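Local coordinates for putative PAS/PAC sensor protein (PDB 6HMJ) that senses blue light through a flavin-binding light-oxygen-voltage domain and mediates RNA binding and translational regulation, probably by way of its ANTAR domain, at residues 51-57 / 77-81; 11-15 / 27-33; 88-94 / 108-114. Numbering follows the deposited sequence.

Interaction 1 of 3, residues 51-57 / 77-81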
loop_
_atom_site.group_PDB
_atom_site.type_symbol
_atom_site.label_atom_id
_atom_site.label_comp_id
_atom_site.label_asym_id
_atom_site.label_seq_id
_atom_site.Cartn_x
_atom_site.Cartn_y
_atom_site.Cartn_z
ATOM N N HIS A 51 -10.060 -57.229 9.413
ATOM C CA HIS A 51 -10.112 -55.851 8.937
ATOM C C HIS A 51 -8.809 -55.095 9.167
ATOM O O HIS A 51 -8.733 -53.908 8.834
ATOM C CB HIS A 51 -11.264 -55.099 9.610
ATOM C CG HIS A 51 -12.619 -55.614 9.241
ATOM N ND1 HIS A 51 -13.344 -56.454 10.058
ATOM C CD2 HIS A 51 -13.379 -55.411 8.139
ATOM C CE1 HIS A 51 -14.495 -56.744 9.476
ATOM N NE2 HIS A 51 -14.541 -56.124 8.311
ATOM N N LEU A 52 -7.795 -55.741 9.734
ATOM C CA LEU A 52 -6.457 -55.174 9.791
ATOM C C LEU A 52 -5.651 -55.633 8.581
ATOM O O LEU A 52 -5.979 -56.625 7.922
ATOM C CB LEU A 52 -5.729 -55.565 11.078
ATOM C CG LEU A 52 -6.090 -54.820 12.366
ATOM C CD1 LEU A 52 -7.564 -54.906 12.707
ATOM C CD2 LEU A 52 -5.248 -55.359 13.513
ATOM N N HIS A 53 -4.584 -54.908 8.301
ATOM C CA HIS A 53 -3.725 -55.305 7.197
ATOM C C HIS A 53 -2.883 -56.509 7.611
ATOM O O HIS A 53 -2.444 -56.587 8.762
ATOM C CB HIS A 53 -2.819 -54.150 6.776
ATOM C CG HIS A 53 -2.073 -54.405 5.504
ATOM N ND1 HIS A 53 -0.806 -54.948 5.476
ATOM C CD2 HIS A 53 -2.423 -54.200 4.211
ATOM C CE1 HIS A 53 -0.406 -55.062 4.223
ATOM N NE2 HIS A 53 -1.367 -54.616 3.436
ATOM N N PRO A 54 -2.661 -57.476 6.703
ATOM C CA PRO A 54 -1.843 -58.646 7.050
ATOM C C PRO A 54 -0.604 -58.317 7.867
ATOM O O PRO A 54 -0.231 -59.076 8.767
ATOM C CB PRO A 54 -1.470 -59.212 5.674
ATOM C CG PRO A 54 -2.662 -58.908 4.832
ATOM C CD PRO A 54 -3.246 -57.603 5.354
ATOM N N ASP A 55 0.038 -57.184 7.568
ATOM C CA ASP A 55 1.288 -56.831 8.232
ATOM C C ASP A 55 1.080 -56.379 9.673
ATOM O O ASP A 55 2.034 -56.415 10.460
ATOM C CB ASP A 55 2.005 -55.737 7.441
ATOM C CG ASP A 55 2.235 -56.122 5.989
ATOM O OD1 ASP A 55 2.250 -57.336 5.689
ATOM O OD2 ASP A 55 2.408 -55.214 5.150
ATOM N N ASP A 56 -0.134 -55.959 10.040
ATOM C CA ASP A 56 -0.407 -55.542 11.408
ATOM C C ASP A 56 -0.861 -56.690 12.301
ATOM O O ASP A 56 -0.809 -56.559 13.528
ATOM C CB ASP A 56 -1.499 -54.464 11.438
ATOM C CG ASP A 56 -1.278 -53.365 10.414
ATOM O OD1 ASP A 56 -0.134 -52.883 10.282
ATOM O OD2 ASP A 56 -2.261 -52.974 9.747
ATOM N N ARG A 57 -1.294 -57.809 11.715
ATOM C CA ARG A 57 -1.955 -58.848 12.498
ATOM C C ARG A 57 -1.020 -59.434 13.549
ATOM O O ARG A 57 -1.427 -59.669 14.693
ATOM C CB ARG A 57 -2.473 -59.945 11.568
ATOM C CG ARG A 57 -3.833 -59.632 10.965
ATOM C CD ARG A 57 -4.047 -60.386 9.663
ATOM N NE ARG A 57 -5.173 -59.860 8.896
ATOM C CZ ARG A 57 -5.444 -60.196 7.637
ATOM N NH1 ARG A 57 -4.674 -61.067 6.995
ATOM N NH2 ARG A 57 -6.487 -59.658 7.017
ATOM N N ASN A 77 -0.185 -49.482 16.465
ATOM C CA ASN A 77 -0.556 -48.740 15.269
ATOM C C ASN A 77 -0.788 -49.709 14.118
ATOM O O ASN A 77 -0.016 -50.650 13.920
ATOM C CB ASN A 77 0.537 -47.739 14.894
ATOM C CG ASN A 77 0.771 -46.697 15.971
ATOM O OD1 ASN A 77 -0.090 -46.451 16.815
ATOM N ND2 ASN A 77 1.944 -46.075 15.946
ATOM N N HIS A 78 -1.849 -49.468 13.353
ATOM C CA HIS A 78 -2.241 -50.381 12.287
ATOM C C HIS A 78 -3.180 -49.655 11.332
ATOM O O HIS A 78 -3.429 -48.453 11.463
ATOM C CB HIS A 78 -2.908 -51.632 12.858
ATOM C CG HIS A 78 -4.192 -51.353 13.575
ATOM N ND1 HIS A 78 -5.404 -51.271 12.925
ATOM C CD2 HIS A 78 -4.452 -51.127 14.884
ATOM C CE1 HIS A 78 -6.356 -51.016 13.803
ATOM N NE2 HIS A 78 -5.805 -50.922 14.999
ATOM N N LEU A 79 -3.698 -50.404 10.363
ATOM C CA LEU A 79 -4.665 -49.908 9.396
ATOM C C LEU A 79 -6.016 -50.585 9.600
ATOM O O LEU A 79 -6.151 -51.556 10.351
ATOM C CB LEU A 79 -4.177 -50.160 7.964
ATOM C CG LEU A 79 -2.817 -49.606 7.549
ATOM C CD1 LEU A 79 -2.537 -49.959 6.094
ATOM C CD2 LEU A 79 -2.754 -48.105 7.753
ATOM N N LEU A 80 -7.029 -50.045 8.926
ATOM C CA LEU A 80 -8.347 -50.666 8.857
ATOM C C LEU A 80 -8.700 -50.811 7.384
ATOM O O LEU A 80 -8.706 -49.821 6.645
ATOM C CB LEU A 80 -9.400 -49.835 9.597
ATOM C CG LEU A 80 -9.313 -49.834 11.127
ATOM C CD1 LEU A 80 -10.382 -48.927 11.718
ATOM C CD2 LEU A 80 -9.435 -51.235 11.703
ATOM N N LEU A 81 -8.994 -52.036 6.962
ATOM C CA LEU A 81 -9.291 -52.310 5.561
ATOM C C LEU A 81 -10.728 -51.934 5.222
ATOM O O LEU A 81 -11.663 -52.298 5.943
ATOM C CB LEU A 81 -9.033 -53.783 5.253
ATOM C CG LEU A 81 -7.640 -54.257 5.678
ATOM C CD1 LEU A 81 -7.481 -55.751 5.449
ATOM C CD2 LEU A 81 -6.548 -53.477 4.958
#
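One carboxylate serves both the start of a helix and the edge of a strand: Asp56 OD2 accepts from Leu79 N of the strand at 3.0 Å and, weakly, from His53 N at 3.4 Å. The second bond completes a capping box, whose other half is His53 ND1 accepting from Asp55 N at 3.2 Å. Just ahead of the cap the backbones join, Leu81 N donating to His51 O at 2.7 Å. Leu79 and Leu81 thus give their amides to the helix start and the preceding loop, respectively, while His78 and Leu80 pair with strand 85-97; strand 74-82 is an outermost strand of the N-terminal PAS sheet within this chain. Leu52 is buried against the strand, with CD2 4.2 Å from the centroid of the His78 ring in a CH-pi contact and CD1 4.2 Å from Leu80 CD2. His78 ND1 donates to Leu79 O at 2.7 Å and NE2 bonds Thr92 OG1, while Trp60 meets the ring edge-to-face. His78 O accepts from Arg116 of the second subunit.

Interaction 2 of 3, residues 11-15 / 27-33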
loop_
_atom_site.group_PDB
_atom_site.type_symbol
_atom_site.label_atom_id
_atom_site.label_comp_id
_atom_site.label_asym_id
_atom_site.label_seq_id
_atom_site.Cartn_x
_atom_site.Cartn_y
_atom_site.Cartn_z
ATOM N N SER A 11 -14.209 -41.412 15.748
ATOM C CA SER A 11 -14.916 -42.660 15.473
ATOM C C SER A 11 -14.086 -43.808 16.036
ATOM O O SER A 11 -12.994 -44.099 15.536
ATOM C CB SER A 11 -15.159 -42.835 13.976
ATOM O OG SER A 11 -15.911 -44.008 13.712
ATOM N N PHE A 12 -14.608 -44.463 17.069
ATOM C CA PHE A 12 -13.877 -45.521 17.742
ATOM C C PHE A 12 -14.856 -46.570 18.244
ATOM O O PHE A 12 -16.052 -46.311 18.403
ATOM C CB PHE A 12 -13.053 -44.970 18.911
ATOM C CG PHE A 12 -13.889 -44.397 20.019
ATOM C CD1 PHE A 12 -14.344 -43.093 19.960
ATOM C CD2 PHE A 12 -14.219 -45.165 21.123
ATOM C CE1 PHE A 12 -15.112 -42.568 20.978
ATOM C CE2 PHE A 12 -14.988 -44.642 22.144
ATOM C CZ PHE A 12 -15.433 -43.345 22.072
ATOM N N GLY A 13 -14.326 -47.766 18.490
ATOM C CA GLY A 13 -15.107 -48.835 19.070
ATOM C C GLY A 13 -14.282 -49.574 20.103
ATOM O O GLY A 13 -13.054 -49.472 20.139
ATOM N N SER A 14 -14.981 -50.328 20.947
ATOM C CA SER A 14 -14.358 -50.985 22.084
ATOM C C SER A 14 -14.741 -52.457 22.119
ATOM O O SER A 14 -15.735 -52.879 21.524
ATOM C CB SER A 14 -14.772 -50.315 23.403
ATOM O OG SER A 14 -16.184 -50.304 23.543
ATOM N N PHE A 15 -13.926 -53.236 22.828
ATOM C CA PHE A 15 -14.261 -54.622 23.115
ATOM C C PHE A 15 -13.685 -55.001 24.470
ATOM O O PHE A 15 -12.776 -54.347 24.990
ATOM C CB PHE A 15 -13.747 -55.585 22.030
ATOM C CG PHE A 15 -12.241 -55.661 21.926
ATOM C CD1 PHE A 15 -11.490 -56.313 22.895
ATOM C CD2 PHE A 15 -11.581 -55.120 20.835
ATOM C CE1 PHE A 15 -10.115 -56.394 22.794
ATOM C CE2 PHE A 15 -10.203 -55.203 20.728
ATOM C CZ PHE A 15 -9.471 -55.841 21.709
ATOM N N SER A 27 -18.613 -53.766 21.003
ATOM C CA SER A 27 -19.680 -52.783 21.059
ATOM C C SER A 27 -20.320 -52.600 19.687
ATOM O O SER A 27 -19.736 -52.922 18.647
ATOM C CB SER A 27 -19.146 -51.440 21.553
ATOM O OG SER A 27 -18.393 -50.792 20.541
ATOM N N ASP A 28 -21.547 -52.072 19.697
ATOM C CA ASP A 28 -22.185 -51.678 18.448
ATOM C C ASP A 28 -21.291 -50.724 17.668
ATOM O O ASP A 28 -21.210 -50.795 16.436
ATOM C CB ASP A 28 -23.543 -51.026 18.718
ATOM C CG ASP A 28 -24.507 -51.958 19.421
ATOM O OD1 ASP A 28 -24.103 -53.094 19.748
ATOM O OD2 ASP A 28 -25.694 -51.588 19.558
ATOM N N GLU A 29 -20.612 -49.819 18.374
ATOM C CA GLU A 29 -19.743 -48.857 17.710
ATOM C C GLU A 29 -18.546 -49.536 17.060
ATOM O O GLU A 29 -18.065 -49.074 16.019
ATOM C CB GLU A 29 -19.294 -47.800 18.715
ATOM C CG GLU A 29 -20.451 -46.982 19.282
ATOM C CD GLU A 29 -21.009 -47.546 20.579
ATOM O OE1 GLU A 29 -20.270 -48.249 21.300
ATOM O OE2 GLU A 29 -22.190 -47.273 20.880
ATOM N N LEU A 30 -18.046 -50.625 17.650
ATOM C CA LEU A 30 -16.954 -51.361 17.022
ATOM C C LEU A 30 -17.404 -51.970 15.700
ATOM O O LEU A 30 -16.671 -51.929 14.706
ATOM C CB LEU A 30 -16.428 -52.441 17.967
ATOM C CG LEU A 30 -15.368 -53.393 17.404
ATOM C CD1 LEU A 30 -14.277 -52.647 16.651
ATOM C CD2 LEU A 30 -14.754 -54.220 18.524
ATOM N N ALA A 31 -18.613 -52.535 15.666
ATOM C CA ALA A 31 -19.141 -53.050 14.409
ATOM C C ALA A 31 -19.169 -51.966 13.339
ATOM O O ALA A 31 -18.767 -52.200 12.193
ATOM C CB ALA A 31 -20.542 -53.621 14.628
ATOM N N LEU A 32 -19.627 -50.764 13.699
ATOM C CA LEU A 32 -19.716 -49.680 12.725
ATOM C C LEU A 32 -18.338 -49.249 12.243
ATOM O O LEU A 32 -18.143 -49.007 11.046
ATOM C CB LEU A 32 -20.470 -48.495 13.325
ATOM C CG LEU A 32 -21.977 -48.699 13.496
ATOM C CD1 LEU A 32 -22.554 -47.671 14.452
ATOM C CD2 LEU A 32 -22.677 -48.628 12.144
ATOM N N VAL A 33 -17.370 -49.139 13.156
ATOM C CA VAL A 33 -16.018 -48.765 12.754
ATOM C C VAL A 33 -15.493 -49.724 11.696
ATOM O O VAL A 33 -14.857 -49.309 10.719
ATOM C CB VAL A 33 -15.088 -48.717 13.980
ATOM C CG1 VAL A 33 -13.632 -48.641 13.542
ATOM C CG2 VAL A 33 -15.437 -47.531 14.864
HETATM O O HOH W 1 -17.393 -48.486 22.003
#
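Ser27 opens the segment with both backbone and side chain engaged. Its N donates to Ser14 O at 3.1 Å, tying the strand to the start of the helix, and as N-cap its OG accepts from Leu30 N at 2.9 Å. A bound water gathers the polar groups here, 2.7 Å from Ser14 OG, 2.9 Å from Ser27 OG and donating to Glu29 OE1 at 3.0 Å. Glu29 also rests its CB 3.6 Å from Phe12 O, while its carboxylate forms a salt bridge to Arg72 of the second subunit. Leu30 marks the closest CA-CA approach, 3.7 Å between Leu30 CA and Gly13 CA; Leu30 N is also 3.7 Å from Gly13 CA. A CB on Gly13 would point into the helix and clash with Leu30 CA, so the absent side chain lets helix and strand touch backbone to backbone. Leu30 CD2 continues along the strand, 3.4 Å from Ser14 O and 3.9 Å from Phe15 CB. One turn further, Val33 CG2 fills the space beside the strand, 3.6 Å from Phe12 C and 3.7 Å from Ser11 OG. The axes of strand 11-15 and helix 28-33 cross at -127° and come within 5.9 Å, so the helix runs obliquely over the strand. Within the N-terminal PAS domain, helix 28-34 follows the hairpin of strands 11-18 and 24-26; Leu30 reaches Ile110 of strand 105-112, the next strand of the sheet, and Leu43 of a loop, while Val33 O accepts from Arg88 of strand 85-97.

Interaction 3 of 3, residues 88-94 / 108-114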
loop_
_atom_site.group_PDB
_atom_site.type_symbol
_atom_site.label_atom_id
_atom_site.label_comp_id
_atom_site.label_asym_id
_atom_site.label_seq_id
_atom_site.Cartn_x
_atom_site.Cartn_y
_atom_site.Cartn_z
ATOM N N ARG A 88 -7.773 -47.092 6.170
ATOM C CA ARG A 88 -7.720 -45.929 7.037
ATOM C C ARG A 88 -6.672 -46.126 8.126
ATOM O O ARG A 88 -6.447 -47.252 8.581
ATOM C CB ARG A 88 -9.078 -45.673 7.699
ATOM C CG ARG A 88 -10.207 -45.373 6.731
ATOM C CD ARG A 88 -11.145 -46.557 6.625
ATOM N NE ARG A 88 -11.858 -46.799 7.877
ATOM C CZ ARG A 88 -12.455 -47.944 8.194
ATOM N NH1 ARG A 88 -12.429 -48.969 7.351
ATOM N NH2 ARG A 88 -13.078 -48.066 9.358
ATOM N N PRO A 89 -6.013 -45.058 8.570
ATOM C CA PRO A 89 -5.094 -45.192 9.705
ATOM C C PRO A 89 -5.869 -45.400 10.994
ATOM O O PRO A 89 -6.927 -44.804 11.206
ATOM C CB PRO A 89 -4.341 -43.860 9.709
ATOM C CG PRO A 89 -5.319 -42.894 9.139
ATOM C CD PRO A 89 -6.109 -43.662 8.106
ATOM N N ALA A 90 -5.333 -46.255 11.861
ATOM C CA ALA A 90 -6.034 -46.615 13.081
ATOM C C ALA A 90 -5.030 -46.904 14.186
ATOM O O ALA A 90 -3.819 -46.965 13.963
ATOM C CB ALA A 90 -6.950 -47.822 12.856
ATOM N N MET A 91 -5.563 -47.085 15.393
ATOM C CA MET A 91 -4.753 -47.315 16.581
ATOM C C MET A 91 -5.613 -48.058 17.592
ATOM O O MET A 91 -6.771 -47.689 17.812
ATOM C CB MET A 91 -4.247 -45.986 17.160
ATOM C CG MET A 91 -3.394 -46.110 18.420
ATOM S SD MET A 91 -3.823 -44.918 19.712
ATOM C CE MET A 91 -5.507 -45.401 20.091
ATOM N N THR A 92 -5.056 -49.110 18.185
ATOM C CA THR A 92 -5.735 -49.875 19.220
ATOM C C THR A 92 -5.034 -49.645 20.549
ATOM O O THR A 92 -3.802 -49.713 20.625
ATOM C CB THR A 92 -5.747 -51.371 18.894
ATOM O OG1 THR A 92 -6.435 -51.586 17.657
ATOM C CG2 THR A 92 -6.444 -52.160 19.997
ATOM N N THR A 93 -5.817 -49.367 21.584
ATOM C CA THR A 93 -5.323 -49.276 22.949
ATOM C C THR A 93 -5.887 -50.441 23.751
ATOM O O THR A 93 -7.077 -50.758 23.651
ATOM C CB THR A 93 -5.720 -47.946 23.594
ATOM O OG1 THR A 93 -5.215 -46.861 22.807
ATOM C CG2 THR A 93 -5.163 -47.843 25.006
ATOM N N LEU A 94 -5.032 -51.068 24.556
ATOM C CA LEU A 94 -5.402 -52.248 25.325
ATOM C C LEU A 94 -5.058 -52.006 26.786
ATOM O O LEU A 94 -3.903 -51.715 27.112
ATOM C CB LEU A 94 -4.681 -53.494 24.802
ATOM C CG LEU A 94 -4.866 -53.818 23.318
ATOM C CD1 LEU A 94 -3.761 -54.746 22.843
ATOM C CD2 LEU A 94 -6.229 -54.436 23.053
ATOM N N GLY A 108 -10.236 -53.260 24.979
ATOM C CA GLY A 108 -9.621 -52.719 23.783
ATOM C C GLY A 108 -10.422 -51.542 23.265
ATOM O O GLY A 108 -11.647 -51.501 23.396
ATOM N N VAL A 109 -9.718 -50.574 22.687
ATOM C CA VAL A 109 -10.338 -49.414 22.059
ATOM C C VAL A 109 -9.681 -49.257 20.697
ATOM O O VAL A 109 -8.488 -48.937 20.613
ATOM C CB VAL A 109 -10.175 -48.137 22.896
ATOM C CG1 VAL A 109 -10.791 -46.947 22.173
ATOM C CG2 VAL A 109 -10.800 -48.316 24.271
ATOM N N ILE A 110 -10.450 -49.474 19.636
ATOM C CA ILE A 110 -9.963 -49.339 18.269
ATOM C C ILE A 110 -10.447 -47.996 17.745
ATOM O O ILE A 110 -11.658 -47.747 17.679
ATOM C CB ILE A 110 -10.451 -50.494 17.382
ATOM C CG1 ILE A 110 -10.087 -51.833 18.030
ATOM C CG2 ILE A 110 -9.846 -50.380 15.987
ATOM C CD1 ILE A 110 -10.531 -53.043 17.244
ATOM N N THR A 111 -9.507 -47.134 17.366
ATOM C CA THR A 111 -9.809 -45.772 16.951
ATOM C C THR A 111 -9.444 -45.595 15.486
ATOM O O THR A 111 -8.373 -46.029 15.051
ATOM C CB THR A 111 -9.054 -44.751 17.808
ATOM O OG1 THR A 111 -9.244 -45.052 19.196
ATOM C CG2 THR A 111 -9.557 -43.346 17.526
ATOM N N ASP A 112 -10.343 -44.972 14.730
ATOM C CA ASP A 112 -10.101 -44.648 13.330
ATOM C C ASP A 112 -9.519 -43.240 13.271
ATOM O O ASP A 112 -10.210 -42.264 13.575
ATOM C CB ASP A 112 -11.392 -44.747 12.523
ATOM C CG ASP A 112 -11.203 -44.377 11.061
ATOM O OD1 ASP A 112 -10.065 -44.051 10.660
ATOM O OD2 ASP A 112 -12.201 -44.409 10.309
ATOM N N LEU A 113 -8.252 -43.136 12.880
ATOM C CA LEU A 113 -7.554 -41.860 12.834
ATOM C C LEU A 113 -7.728 -41.149 11.498
ATOM O O LEU A 113 -7.037 -40.160 11.240
ATOM C CB LEU A 113 -6.063 -42.068 13.117
ATOM C CG LEU A 113 -5.716 -42.722 14.457
ATOM C CD1 LEU A 113 -4.225 -43.015 14.544
ATOM C CD2 LEU A 113 -6.155 -41.848 15.617
ATOM N N SER A 114 -8.639 -41.630 10.650
ATOM C CA SER A 114 -8.800 -41.054 9.320
ATOM C C SER A 114 -9.203 -39.587 9.406
ATOM O O SER A 114 -8.658 -38.741 8.688
ATOM C CB SER A 114 -9.837 -41.857 8.532
ATOM O OG SER A 114 -9.805 -41.528 7.155
#
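Arg88 begins the pairing with a long salt bridge, NE to Asp112 OD2 at 3.4 Å, a weak hydrogen bond; its NH2 has a stronger partner in Val33 O, and NH1 also bonds Thr82. Pro89 O accepts from Leu113 N at 2.7 Å, just where strand 105-112 gives way to helix 114-149, and Asp112 OD1 closes an Asx turn onto Ser114 N at 2.8 Å. Ala90 faces Asp112 in a non-hydrogen-bonded pair. Met91 and Thr111 exchange bonds, Met91 N to Thr111 O at 3.0 Å and Thr111 N to Met91 O at 2.8 Å, and Met91 CB packs 4.0 Å from Leu113 CD1. Thr92 opposes Ile110. Thr93 repeats the doubly bonded pattern, Thr93 N to Val109 O at 2.9 Å and Val109 N to Thr93 O at 2.8 Å; Thr93 also packs on Thr93 of the second subunit. Leu94 CD2 lies 3.9 Å from Gly108 CA. These strands form the long antiparallel hairpin that closes a PAS fold, leading through N-cap Leu113 into helix 114-149.

Overall arrangement
All three contacts belong to the N-terminal PAS domain, far from the flavin pocket, and share its five-stranded antiparallel sheet, ordered 24-26, 11-18, 105-112, 85-97, 74-82. Interaction 2 comes first along the chain, then interaction 1, then interaction 3, which pairs two inner strands, 85-97 and 105-112, of the sheet: its centre is about 10 Å from each of the others, whose centres lie about 16 Å apart. Gly13 O to Ile110 N (2.7 Å) joins interactions 2 and 3, and Leu80 N to Arg88 O (2.9 Å) joins 1 and 3; Val33 CG1 meets Leu80 CD1 at 3.7 Å across 2 and 1. Each contact touches the second subunit, placing this sheet in the dimer interface.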